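PDB 2GOP: trilobed Protease from Pyrococcus furiosus, which is probably a peptide-cleaving hydrolase, represented here by its beta-propeller domain, whose ring of blades has an open Velcro topology. Local coordinates for residues V46-L50 / K51-R55. Sequence-based numbering, arbitrary orientation.
Sequences VIENL and KNNAR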
# COMPACT_ATOMS: atom_id res chain seq x y z
N VAL A 46 7.97 23.48 -14.09
CA VAL A 46 8.67 24.75 -13.93
C VAL A 46 10.10 24.46 -13.48
O VAL A 46 10.33 23.63 -12.59
CB VAL A 46 7.98 25.65 -12.91
CG1 VAL A 46 8.73 26.97 -12.75
CG2 VAL A 46 6.52 25.89 -13.31
N ILE A 47 11.06 25.12 -14.12
CA ILE A 47 12.47 25.04 -13.75
C ILE A 47 12.92 26.44 -13.32
O ILE A 47 12.93 27.37 -14.15
CB ILE A 47 13.34 24.58 -14.95
CG1 ILE A 47 12.80 23.26 -15.52
CG2 ILE A 47 14.80 24.43 -14.53
CD1 ILE A 47 13.26 22.96 -16.93
N GLU A 48 13.29 26.59 -12.05
CA GLU A 48 13.72 27.88 -11.52
C GLU A 48 15.20 27.88 -11.13
O GLU A 48 15.69 26.94 -10.51
CB GLU A 48 12.88 28.29 -10.31
CG GLU A 48 13.35 29.61 -9.67
CD GLU A 48 12.40 30.17 -8.63
OE1 GLU A 48 11.35 29.54 -8.36
OE2 GLU A 48 12.71 31.24 -8.08
N ASN A 49 15.89 28.94 -11.50
CA ASN A 49 17.28 29.15 -11.12
C ASN A 49 17.29 29.90 -9.80
O ASN A 49 16.73 30.99 -9.70
CB ASN A 49 18.00 29.94 -12.21
CG ASN A 49 19.50 30.08 -11.98
OD1 ASN A 49 19.96 30.27 -10.85
ND2 ASN A 49 20.26 30.01 -13.05
N LEU A 50 17.92 29.32 -8.78
CA LEU A 50 17.91 29.89 -7.43
C LEU A 50 18.71 31.20 -7.30
O LEU A 50 18.45 31.99 -6.38
CB LEU A 50 18.43 28.87 -6.42
CG LEU A 50 17.51 27.67 -6.20
CD1 LEU A 50 18.27 26.49 -5.59
CD2 LEU A 50 16.32 28.07 -5.32
N LYS A 51 19.67 31.43 -8.19
CA LYS A 51 20.51 32.63 -8.13
C LYS A 51 19.73 33.89 -8.51
O LYS A 51 19.75 34.87 -7.77
CB LYS A 51 21.74 32.49 -9.03
CG LYS A 51 22.70 31.38 -8.62
CD LYS A 51 24.03 31.50 -9.38
CE LYS A 51 24.85 30.21 -9.32
NZ LYS A 51 26.19 30.34 -9.99
N ASN A 52 19.05 33.85 -9.66
CA ASN A 52 18.32 35.01 -10.19
C ASN A 52 16.78 34.86 -10.22
O ASN A 52 16.08 35.76 -10.69
CB ASN A 52 18.85 35.38 -11.58
CG ASN A 52 18.75 34.23 -12.58
OD1 ASN A 52 18.31 33.14 -12.25
ND2 ASN A 52 19.16 34.50 -13.82
N ASN A 53 16.28 33.73 -9.74
CA ASN A 53 14.84 33.42 -9.74
C ASN A 53 14.20 33.30 -11.14
O ASN A 53 12.97 33.27 -11.28
CB ASN A 53 14.06 34.44 -8.89
CG ASN A 53 14.54 34.48 -7.45
OD1 ASN A 53 15.07 33.50 -6.92
ND2 ASN A 53 14.36 35.63 -6.80
N ALA A 54 15.05 33.19 -12.17
CA ALA A 54 14.58 33.04 -13.54
C ALA A 54 13.91 31.68 -13.72
O ALA A 54 14.36 30.68 -13.14
CB ALA A 54 15.75 33.19 -14.53
N ARG A 55 12.82 31.65 -14.50
CA ARG A 55 12.02 30.44 -14.69
C ARG A 55 12.02 29.95 -16.13
O ARG A 55 12.18 30.73 -17.06
CB ARG A 55 10.57 30.69 -14.27
CG ARG A 55 10.41 30.88 -12.80
CD ARG A 55 8.97 31.11 -12.42
NE ARG A 55 8.82 31.07 -10.97
CZ ARG A 55 7.73 31.46 -10.31
NH1 ARG A 55 6.68 31.96 -10.97
NH2 ARG A 55 7.70 31.37 -8.98
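With chi1 at -174°, Asn49 swings its CG opposite its own backbone N and carries OD1 forward over the start of the turn, where it accepts the backbone N-H of Lys51 (OD1 to N 2.9 Å); the donor is tilted 16° from the carbonyl plane. Asn52 instead has its CG between its backbone N and carbonyl carbon, which folds the amide back: its OD1 accepts from Ala54 N at 3.3 Å, closing an Asx turn, and also lies 3.2 Å from Asn49 CB. That Asx bond is straight at hydrogen, 163°, yet the donor sits above the carbonyl plane. The two side chains cross at about a right angle, with their amide planes well inclined to each other. Cutting Asn49 back to an alanine is likely to leave Lys51 N without this acceptor and to remove the amide carbon beside Asn52 OD1, while the CB contact stays. The backbone adds Asn49 N to Ala54 O, 2.8 Å and nearly linear, while Asn53 N to Asn49 O is weak because its N-H points poorly. Glu48 and Arg55, a non-hydrogen-bonded antiparallel pair, share one face; the extended glutamate brings OE1 to the guanidinium edge, and the 3.9 Å from OE1 to Arg55 NE makes a long salt bridge, with the planes strongly inclined. Val46 CG1 lies against Arg55 CD. These features fit a beta hairpin, linking strand 40-49 to 55-59, the outermost strand of its four-stranded blade. Across the strand from 55-59, Glu48 and Leu50 touch Val27 of strand 26-35, and Arg55 reaches Tyr29 of that strand; Leu50 also meets Leu336, just past strand 333-335 of another blade.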